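Long-range contacts in NADPH-flavin oxidoreductase (Vibrio parahaemolyticus serotype O3:K6, PDB 5UU6), which probably acts as an FMN-dependent oxidoreductase that uses NADPH to reduce flavins or nitro compounds: residues Leu80-Asp85 against Ile154-Cys159; Leu135-Gln140 against Glu226-Ile231. All coordinates share one frame; numbering follows the deposited sequence.

Contact 1: Leu80-Asp85 against Ile154-Cys159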
# COMPACT_ATOMS: atom_id res chain seq x y z
N LEU A 80 -2.73 -15.31 -4.09
CA LEU A 80 -3.30 -14.63 -2.94
C LEU A 80 -4.15 -13.50 -3.48
O LEU A 80 -3.72 -12.81 -4.42
CB LEU A 80 -2.18 -14.10 -2.04
CG LEU A 80 -1.15 -15.09 -1.45
CD1 LEU A 80 -0.37 -14.34 -0.36
CD2 LEU A 80 -1.82 -16.32 -0.87
N VAL A 81 -5.35 -13.32 -2.96
CA VAL A 81 -6.22 -12.21 -3.38
C VAL A 81 -6.40 -11.30 -2.18
O VAL A 81 -6.96 -11.72 -1.15
CB VAL A 81 -7.57 -12.71 -3.91
CG1 VAL A 81 -8.45 -11.49 -4.33
CG2 VAL A 81 -7.40 -13.69 -5.05
N PHE A 82 -5.94 -10.05 -2.30
CA PHE A 82 -6.00 -9.10 -1.19
C PHE A 82 -7.31 -8.32 -1.27
O PHE A 82 -7.66 -7.81 -2.33
CB PHE A 82 -4.80 -8.15 -1.23
CG PHE A 82 -3.50 -8.81 -0.82
CD1 PHE A 82 -2.80 -9.61 -1.73
CD2 PHE A 82 -3.02 -8.70 0.47
CE1 PHE A 82 -1.60 -10.24 -1.36
CE2 PHE A 82 -1.85 -9.36 0.86
CZ PHE A 82 -1.13 -10.11 -0.07
N CYS A 83 -8.01 -8.21 -0.13
CA CYS A 83 -9.32 -7.60 -0.05
C CYS A 83 -9.39 -6.61 1.09
O CYS A 83 -8.87 -6.87 2.17
CB CYS A 83 -10.42 -8.66 0.21
SG CYS A 83 -10.32 -10.08 -0.93
N ILE A 84 -10.11 -5.50 0.87
CA ILE A 84 -10.59 -4.68 1.98
C ILE A 84 -11.62 -5.46 2.79
O ILE A 84 -12.53 -6.09 2.23
CB ILE A 84 -11.21 -3.39 1.42
CG1 ILE A 84 -10.15 -2.58 0.71
CG2 ILE A 84 -11.86 -2.59 2.56
CD1 ILE A 84 -10.76 -1.37 -0.03
N ASP A 85 -11.52 -5.39 4.11
CA ASP A 85 -12.45 -6.14 4.96
C ASP A 85 -12.91 -5.25 6.12
O ASP A 85 -12.15 -5.04 7.07
CB ASP A 85 -11.81 -7.44 5.48
CG ASP A 85 -12.82 -8.40 6.13
OD1 ASP A 85 -13.89 -7.94 6.63
OD2 ASP A 85 -12.55 -9.62 6.18
N ILE A 154 -12.48 -6.97 -3.45
CA ILE A 154 -11.13 -7.33 -3.91
C ILE A 154 -10.43 -6.06 -4.37
O ILE A 154 -11.06 -5.09 -4.79
CB ILE A 154 -11.13 -8.35 -5.06
CG1 ILE A 154 -11.81 -7.73 -6.28
CG2 ILE A 154 -11.80 -9.68 -4.63
CD1 ILE A 154 -11.01 -7.85 -7.57
N LEU A 155 -9.11 -6.05 -4.22
CA LEU A 155 -8.25 -4.98 -4.71
C LEU A 155 -7.24 -5.49 -5.73
O LEU A 155 -7.12 -4.91 -6.81
CB LEU A 155 -7.49 -4.33 -3.55
CG LEU A 155 -8.33 -3.49 -2.63
CD1 LEU A 155 -7.38 -2.81 -1.65
CD2 LEU A 155 -9.18 -2.47 -3.44
N PHE A 156 -6.49 -6.56 -5.40
CA PHE A 156 -5.54 -7.11 -6.37
C PHE A 156 -5.13 -8.50 -5.91
O PHE A 156 -5.31 -8.88 -4.74
CB PHE A 156 -4.29 -6.22 -6.52
CG PHE A 156 -3.61 -5.96 -5.21
CD1 PHE A 156 -2.67 -6.87 -4.71
CD2 PHE A 156 -3.97 -4.87 -4.42
CE1 PHE A 156 -2.07 -6.66 -3.45
CE2 PHE A 156 -3.36 -4.66 -3.15
CZ PHE A 156 -2.41 -5.56 -2.67
N GLY A 157 -4.55 -9.25 -6.83
CA GLY A 157 -4.00 -10.54 -6.51
C GLY A 157 -2.48 -10.48 -6.50
O GLY A 157 -1.85 -9.46 -6.72
N MSE A 158 -1.91 -11.63 -6.22
CA MSE A 158 -0.47 -11.74 -6.10
C MSE A 158 -0.08 -13.18 -6.43
O MSE A 158 -0.55 -14.12 -5.78
CB MSE A 158 -0.01 -11.40 -4.72
CG MSE A 158 1.49 -11.60 -4.63
SE MSE A 158 2.36 -10.84 -3.07
CE MSE A 158 1.48 -11.80 -1.69
N CYS A 159 0.74 -13.36 -7.47
CA CYS A 159 1.32 -14.68 -7.77
C CYS A 159 2.64 -14.82 -7.04
O CYS A 159 3.39 -13.85 -6.91
CB CYS A 159 1.58 -14.89 -9.27
SG CYS A 159 0.21 -14.59 -10.41

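Contact 2: Leu135-Gln140 against Glu226-Ile231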
# COMPACT_ATOMS: atom_id res chain seq x y z
N LEU A 135 -7.37 -8.51 -11.94
CA LEU A 135 -8.62 -9.01 -11.35
C LEU A 135 -9.73 -7.96 -11.36
O LEU A 135 -10.91 -8.29 -11.53
CB LEU A 135 -8.37 -9.44 -9.92
CG LEU A 135 -7.48 -10.65 -9.72
CD1 LEU A 135 -7.54 -11.01 -8.26
CD2 LEU A 135 -7.99 -11.79 -10.62
N ARG A 136 -9.37 -6.69 -11.16
CA ARG A 136 -10.34 -5.59 -11.21
C ARG A 136 -10.97 -5.39 -12.58
O ARG A 136 -11.98 -4.69 -12.64
CB ARG A 136 -9.68 -4.28 -10.75
CG ARG A 136 -9.08 -4.37 -9.33
CD ARG A 136 -9.02 -3.00 -8.67
NE ARG A 136 -8.15 -2.12 -9.42
CZ ARG A 136 -6.82 -2.06 -9.27
NH1 ARG A 136 -6.20 -2.83 -8.38
NH2 ARG A 136 -6.12 -1.21 -10.00
N ASN A 137 -10.45 -5.98 -13.66
CA ASN A 137 -11.20 -5.95 -14.93
C ASN A 137 -12.60 -6.49 -14.76
O ASN A 137 -13.54 -6.06 -15.44
CB ASN A 137 -10.50 -6.80 -16.01
CG ASN A 137 -9.16 -6.23 -16.44
OD1 ASN A 137 -8.93 -5.02 -16.36
ND2 ASN A 137 -8.27 -7.12 -16.89
N ASN A 138 -12.75 -7.51 -13.93
CA ASN A 138 -13.99 -8.23 -13.71
C ASN A 138 -14.28 -8.35 -12.21
O ASN A 138 -14.61 -9.41 -11.69
CB ASN A 138 -13.86 -9.59 -14.38
CG ASN A 138 -13.77 -9.47 -15.90
OD1 ASN A 138 -14.76 -9.21 -16.54
ND2 ASN A 138 -12.57 -9.64 -16.45
N ALA A 139 -14.16 -7.22 -11.50
CA ALA A 139 -14.20 -7.24 -10.04
C ALA A 139 -15.45 -7.95 -9.52
O ALA A 139 -15.36 -8.86 -8.69
CB ALA A 139 -14.12 -5.80 -9.51
N GLN A 140 -16.62 -7.61 -10.06
CA GLN A 140 -17.85 -8.22 -9.55
C GLN A 140 -17.84 -9.75 -9.69
O GLN A 140 -18.25 -10.46 -8.76
CB GLN A 140 -19.06 -7.64 -10.28
CG GLN A 140 -20.36 -8.22 -9.77
CD GLN A 140 -20.59 -7.90 -8.29
OE1 GLN A 140 -20.16 -6.85 -7.79
NE2 GLN A 140 -21.26 -8.80 -7.59
N GLU A 226 -11.08 5.89 -20.32
CA GLU A 226 -11.69 5.66 -19.02
C GLU A 226 -10.94 4.53 -18.34
O GLU A 226 -10.71 3.48 -18.95
CB GLU A 226 -13.16 5.28 -19.16
CG GLU A 226 -13.83 5.83 -20.37
CD GLU A 226 -15.29 5.52 -20.34
OE1 GLU A 226 -15.65 4.33 -20.55
OE2 GLU A 226 -16.06 6.46 -20.07
N SER A 227 -10.58 4.74 -17.08
CA SER A 227 -9.92 3.72 -16.26
C SER A 227 -10.97 2.97 -15.45
O SER A 227 -11.54 3.53 -14.50
CB SER A 227 -8.90 4.37 -15.34
OG SER A 227 -7.92 5.07 -16.09
N ARG A 228 -11.22 1.71 -15.82
CA ARG A 228 -12.11 0.76 -15.16
C ARG A 228 -13.29 1.49 -14.55
O ARG A 228 -13.41 1.57 -13.31
CB ARG A 228 -11.35 -0.04 -14.11
CG ARG A 228 -10.29 -0.93 -14.76
CD ARG A 228 -9.63 -1.77 -13.73
NE ARG A 228 -8.79 -2.78 -14.35
CZ ARG A 228 -7.51 -2.96 -14.05
NH1 ARG A 228 -6.94 -2.18 -13.14
NH2 ARG A 228 -6.79 -3.92 -14.66
N PRO A 229 -14.18 2.04 -15.39
CA PRO A 229 -15.25 2.90 -14.87
C PRO A 229 -16.28 2.17 -14.05
O PRO A 229 -17.07 2.81 -13.35
CB PRO A 229 -15.86 3.52 -16.16
CG PRO A 229 -15.50 2.52 -17.29
CD PRO A 229 -14.17 1.91 -16.86
N HIS A 230 -16.31 0.84 -14.11
CA HIS A 230 -17.20 0.04 -13.29
C HIS A 230 -16.76 -0.03 -11.82
O HIS A 230 -17.49 -0.64 -11.02
CB HIS A 230 -17.28 -1.38 -13.87
CG HIS A 230 -15.95 -2.08 -13.89
ND1 HIS A 230 -14.95 -1.76 -14.80
CD2 HIS A 230 -15.42 -3.02 -13.07
CE1 HIS A 230 -13.89 -2.51 -14.55
NE2 HIS A 230 -14.15 -3.28 -13.51
N ILE A 231 -15.62 0.56 -11.42
CA ILE A 231 -15.07 0.22 -10.10
C ILE A 231 -15.83 0.94 -8.98
O ILE A 231 -16.09 0.35 -7.91
CB ILE A 231 -13.54 0.47 -10.05
CG1 ILE A 231 -12.80 -0.71 -10.66
CG2 ILE A 231 -13.02 0.66 -8.63
CD1 ILE A 231 -13.07 -2.09 -9.94

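Contact 1: Leu80-Asp85 against Ile154-Cys159
F82 and F156 meet on the denser face of an antiparallel strand pair. Their rings are nearly parallel (22°) but strongly offset, with centroids 5.1 Å apart. F82 CB sits over one face of the F156 ring, 4.0 Å from its centroid, a CH-pi contact. F156 CG lies between its backbone N and carbonyl carbon (chi1 55°), which brings the ring close to F82. Selenomethionine M158 bends at its last torsion and brings CE to the edge of the F82 ring, 3.5 Å from CE1. The same methyl presses on L80 CD1 at 3.4 Å, a close approach for two carbons.

The opposite face is looser. V81 CG1 and C83 SG both rest on I154 CG2, and G157 brings no side chain. Both faces are buried.

F82 N bonds to F156 O at 2.8 Å, and L155 N bonds to F82 O. Two residues, L155 and F156, stand opposite the single F82, a classic beta bulge. L155 thereby points toward the partner strand, where CD1 meets I84 CG1. Strands 78-85 and 152-161 are the inner two of a four-stranded antiparallel sheet. Helix 101-124 packs on I84, L155, F156 and M158. The chemistry implies a sheet core held by backbone hydrogen bonds and apolar contact, without side-chain charges between the strands.

Contact 2: Leu135-Gln140 against Glu226-Ile231
The R228 guanidinium has R136 CB over one face, 3.8 Å above its plane, and N137 OD1 at its edge. NE and NH2 of R228 both bond to that one oxygen, at 3.0 and 2.9 Å, in a side-on grip. OD1 lies in the guanidinium plane, but both donors approach from the same face of the N137 amide, well off its plane. The H230 imidazole has I231 CG1 over one face and R136 O at its edge. Its NE2 donates to R136 O at 2.7 Å, close to straight (159°). H230 CG lies between its backbone N and carbonyl carbon (chi1 61°), which sets the ring so that NE2 reaches R136 O.

The guanidinium groups of R136 and R228 stand almost perpendicular (86°). R136 NH2 lies 3.4 Å from R228 NH1; both are donors, so they do not bond. E102 of the second subunit forms salt bridges with both arginines, which probably offsets the repulsion. R136 has a further partner in L155.

I231 CD1 packs on A139 CB at 3.9 Å. The contact thus joins the 3-10 turn that leads into helix 139-145 to the R228-I231 type I turn, which enters helix 231-237. Y234 of that helix touches A139, and L135 packs on strand 78-85.

Overall arrangement
Contacts 1 and 2 have centres about 14 Å apart and touch directly. One link is polar: R136 NH1 lies 2.8 Å from L155 O, a probable hydrogen bond at the bulge. L135 adds apolar contact, its CB 3.9 Å from I154 CD1 and its CD1 4.1 Å from V81 CG1. So the looser face of contact 1 is filled in part from contact 2. Each contact comes near a bound FMN: the side chains of F156 and R136 are each about 5 Å from one. Both are also about 4 Å from G133, which belongs with G134 to the flavin pocket. Contact 1 meets L105 and V109 of the second subunit, and contact 2 also meets that subunit.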